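Local coordinates for NmrA family protein (Shigella flexneri 2a, PDB 3QVO) that is of unknown function but, as a Rossmann-fold protein of the NmrA family, probably binds a dinucleotide of the NAD(P) type, at residues E164-R169 and E217-N222. Sequence-based numbering, arbitrary orientation.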
ATOM      1  N   GLU A 164      -8.299  -5.654  -9.815  1.00 58.07           N
ATOM      2  CA  GLU A 164      -8.996  -4.444  -9.407  1.00 59.48           C
ATOM      3  C   GLU A 164      -8.016  -3.651  -8.539  1.00 57.33           C
ATOM      4  O   GLU A 164      -7.979  -3.828  -7.321  1.00 57.63           O
ATOM      5  CB  GLU A 164     -10.301  -4.796  -8.667  1.00 61.31           C
ATOM      6  CG  GLU A 164     -11.449  -5.255  -9.603  1.00 66.26           C
ATOM      7  CD  GLU A 164     -12.699  -5.785  -8.873  1.00 73.84           C
ATOM      8  OE1 GLU A 164     -12.616  -6.164  -7.677  1.00 74.90           O
ATOM      9  OE2 GLU A 164     -13.785  -5.837  -9.518  1.00 81.21           O
ATOM     10  N   TYR A 165      -7.204  -2.815  -9.173  1.00 55.45           N
ATOM     11  CA  TYR A 165      -6.078  -2.188  -8.498  1.00 54.31           C
ATOM     12  C   TYR A 165      -6.304  -0.730  -8.197  1.00 54.48           C
ATOM     13  O   TYR A 165      -7.087  -0.073  -8.823  1.00 56.68           O
ATOM     14  CB  TYR A 165      -4.780  -2.345  -9.324  1.00 53.88           C
ATOM     15  CG  TYR A 165      -4.764  -1.553 -10.616  1.00 52.83           C
ATOM     16  CD1 TYR A 165      -4.397  -0.227 -10.621  1.00 54.47           C
ATOM     17  CD2 TYR A 165      -5.118  -2.137 -11.819  1.00 52.62           C
ATOM     18  CE1 TYR A 165      -4.411   0.504 -11.773  1.00 54.93           C
ATOM     19  CE2 TYR A 165      -5.130  -1.429 -12.989  1.00 54.26           C
ATOM     20  CZ  TYR A 165      -4.772  -0.086 -12.960  1.00 56.16           C
ATOM     21  OH  TYR A 165      -4.739   0.682 -14.098  1.00 57.87           O
ATOM     22  N   THR A 166      -5.620  -0.248  -7.183  1.00 54.02           N
ATOM     23  CA  THR A 166      -5.403   1.162  -7.002  1.00 54.90           C
ATOM     24  C   THR A 166      -3.916   1.302  -6.671  1.00 54.96           C
ATOM     25  O   THR A 166      -3.430   0.683  -5.724  1.00 54.42           O
ATOM     26  CB  THR A 166      -6.209   1.707  -5.858  1.00 55.74           C
ATOM     27  OG1 THR A 166      -7.611   1.366  -6.007  1.00 56.31           O
ATOM     28  CG2 THR A 166      -5.994   3.225  -5.737  1.00 53.79           C
ATOM     29  N   ILE A 167      -3.189   2.078  -7.470  1.00 55.43           N
ATOM     30  CA  ILE A 167      -1.780   2.364  -7.204  1.00 54.72           C
ATOM     31  C   ILE A 167      -1.776   3.729  -6.561  1.00 55.39           C
ATOM     32  O   ILE A 167      -2.450   4.641  -7.028  1.00 56.75           O
ATOM     33  CB  ILE A 167      -0.908   2.372  -8.518  1.00 54.93           C
ATOM     34  CG1 ILE A 167      -0.802   0.956  -9.076  1.00 53.52           C
ATOM     35  CG2 ILE A 167       0.466   2.915  -8.253  1.00 54.66           C
ATOM     36  CD1 ILE A 167      -0.511   0.845 -10.586  1.00 51.85           C
ATOM     37  N   LEU A 168      -1.023   3.858  -5.483  1.00 54.63           N
ATOM     38  CA  LEU A 168      -0.991   5.063  -4.713  1.00 55.65           C
ATOM     39  C   LEU A 168       0.426   5.534  -4.722  1.00 55.85           C
ATOM     40  O   LEU A 168       1.342   4.759  -4.383  1.00 55.89           O
ATOM     41  CB  LEU A 168      -1.436   4.839  -3.263  1.00 55.32           C
ATOM     42  CG  LEU A 168      -2.864   4.402  -2.968  1.00 56.76           C
ATOM     43  CD1 LEU A 168      -3.103   4.388  -1.445  1.00 54.78           C
ATOM     44  CD2 LEU A 168      -3.847   5.333  -3.668  1.00 58.81           C
ATOM     45  N   ARG A 169       0.580   6.808  -5.078  1.00 56.82           N
ATOM     46  CA  ARG A 169       1.876   7.451  -5.295  1.00 57.95           C
ATOM     47  C   ARG A 169       2.004   8.677  -4.447  1.00 59.43           C
ATOM     48  O   ARG A 169       1.542   9.726  -4.844  1.00 60.36           O
ATOM     49  CB  ARG A 169       2.020   7.876  -6.767  1.00 59.06           C
ATOM     50  CG  ARG A 169       2.461   6.754  -7.639  1.00 56.42           C
ATOM     51  CD  ARG A 169       2.335   7.044  -9.096  1.00 57.28           C
ATOM     52  NE  ARG A 169       1.123   7.736  -9.520  1.00 56.62           N
ATOM     53  CZ  ARG A 169       1.023   9.029  -9.785  1.00 61.22           C
ATOM     54  NH1 ARG A 169       2.062   9.831  -9.618  1.00 64.18           N
ATOM     55  NH2 ARG A 169      -0.131   9.532 -10.212  1.00 62.80           N
ATOM     56  N   GLU A 217      -7.136   3.112 -10.894  1.00 61.93           N
ATOM     57  CA  GLU A 217      -6.450   4.408 -10.842  1.00 62.78           C
ATOM     58  C   GLU A 217      -5.032   4.330 -10.321  1.00 61.59           C
ATOM     59  O   GLU A 217      -4.671   3.417  -9.584  1.00 59.11           O
ATOM     60  CB  GLU A 217      -7.236   5.397  -9.971  1.00 63.50           C
ATOM     61  CG  GLU A 217      -8.601   5.727 -10.558  1.00 67.52           C
ATOM     62  CD  GLU A 217      -9.463   6.611  -9.673  1.00 70.96           C
ATOM     63  OE1 GLU A 217      -8.997   7.070  -8.611  1.00 73.81           O
ATOM     64  OE2 GLU A 217     -10.622   6.859 -10.047  1.00 74.91           O
ATOM     65  N   ASN A 218      -4.260   5.364 -10.660  1.00 63.02           N
ATOM     66  CA  ASN A 218      -2.857   5.448 -10.322  1.00 62.33           C
ATOM     67  C   ASN A 218      -2.622   6.895  -9.878  1.00 64.17           C
ATOM     68  O   ASN A 218      -2.344   7.787 -10.680  1.00 65.85           O
ATOM     69  CB  ASN A 218      -2.048   5.064 -11.555  1.00 62.33           C
ATOM     70  CG  ASN A 218      -0.582   4.931 -11.282  1.00 61.11           C
ATOM     71  OD1 ASN A 218      -0.062   5.439 -10.289  1.00 59.40           O
ATOM     72  ND2 ASN A 218       0.105   4.249 -12.176  1.00 58.60           N
ATOM     73  N   ILE A 219      -2.740   7.101  -8.574  1.00 64.16           N
ATOM     74  CA  ILE A 219      -3.079   8.388  -7.973  1.00 65.10           C
ATOM     75  C   ILE A 219      -1.909   8.940  -7.189  1.00 64.11           C
ATOM     76  O   ILE A 219      -1.357   8.254  -6.327  1.00 61.59           O
ATOM     77  CB  ILE A 219      -4.177   8.164  -6.913  1.00 66.06           C
ATOM     78  CG1 ILE A 219      -5.402   7.478  -7.479  1.00 67.91           C
ATOM     79  CG2 ILE A 219      -4.573   9.451  -6.235  1.00 70.54           C
ATOM     80  CD1 ILE A 219      -6.247   6.894  -6.368  1.00 67.76           C
ATOM     81  N   GLY A 220      -1.548  10.195  -7.456  1.00 65.48           N
ATOM     82  CA  GLY A 220      -0.622  10.916  -6.597  1.00 64.90           C
ATOM     83  C   GLY A 220      -1.365  11.500  -5.409  1.00 65.39           C
ATOM     84  O   GLY A 220      -2.524  11.921  -5.538  1.00 65.49           O
ATOM     85  N   ILE A 221      -0.700  11.526  -4.251  1.00 64.99           N
ATOM     86  CA  ILE A 221      -1.281  12.054  -3.022  1.00 65.87           C
ATOM     87  C   ILE A 221      -0.335  13.129  -2.454  1.00 68.04           C
ATOM     88  O   ILE A 221       0.813  12.849  -2.121  1.00 67.17           O
ATOM     89  CB  ILE A 221      -1.463  10.943  -1.938  1.00 64.56           C
ATOM     90  CG1 ILE A 221      -2.012   9.637  -2.524  1.00 63.02           C
ATOM     91  CG2 ILE A 221      -2.399  11.406  -0.800  1.00 63.10           C
ATOM     92  CD1 ILE A 221      -1.652   8.389  -1.647  1.00 61.97           C
ATOM     93  N   ASN A 222      -0.824  14.357  -2.346  1.00 70.51           N
ATOM     94  CA  ASN A 222      -0.055  15.426  -1.699  1.00 72.93           C
ATOM     95  C   ASN A 222      -0.892  16.300  -0.732  1.00 74.92           C
ATOM     96  O   ASN A 222      -2.094  16.433  -0.888  1.00 74.80           O
ATOM     97  CB  ASN A 222       0.586  16.322  -2.765  1.00 74.59           C
ATOM     98  CG  ASN A 222      -0.419  17.218  -3.440  1.00 76.10           C
ATOM     99  OD1 ASN A 222      -1.043  16.816  -4.416  1.00 77.49           O
ATOM    100  ND2 ASN A 222      -0.600  18.438  -2.907  1.00 77.45           N
TER
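I167 and R169 each use both their backbone N and O to pair strand 164-169 with strand 217-222 in parallel. I167 N donates to E217 O and I167 O accepts from I219 N (2.9 Å), both nearly straight; R169 N then donates to I219 O (2.7 Å) and R169 O accepts from I221 N, these two more bent. CA-H...O contacts fill in between, including G220 CA to R169 O.

On the face carrying I167, N218 and R169, the arginine turns back across the neighbouring strand and holds N218 side-on. Its NE meets the side-chain oxygen OD1 of N218 at 2.7 Å, a bent bond arriving from above the amide plane. R169 NH2 reaches the backbone O of N218 at 2.9 Å, almost straight (176°). The bend at chi3 (-42°) swings the guanidinium over the backbone at I219-G220, its plane 67° from that of the N218 amide. I167 CG2 lies 3.3 Å from the same OD1, and N218 ND2 is bonded to E159 of helix 149-159.

On the other face the contacts across the strands are apolar: I219 CD1 touches both T166 CG2 (3.7 Å) and L168 CD2, while I221 CD1 packs on L168 CB (3.9 Å). Helix 197-209 covers L168 and I221 here; T166 OG1 bonds to H214 and R119, and E217 OE1 also to H214.

The pairing joins strand 217-222 to the Rossmann-type sheet. With its amide oxygen bonded to R169 and its nitrogen to E159, N218 has its rotation fixed, and the arginine's charge would probably polarise both carbonyl groups it grips.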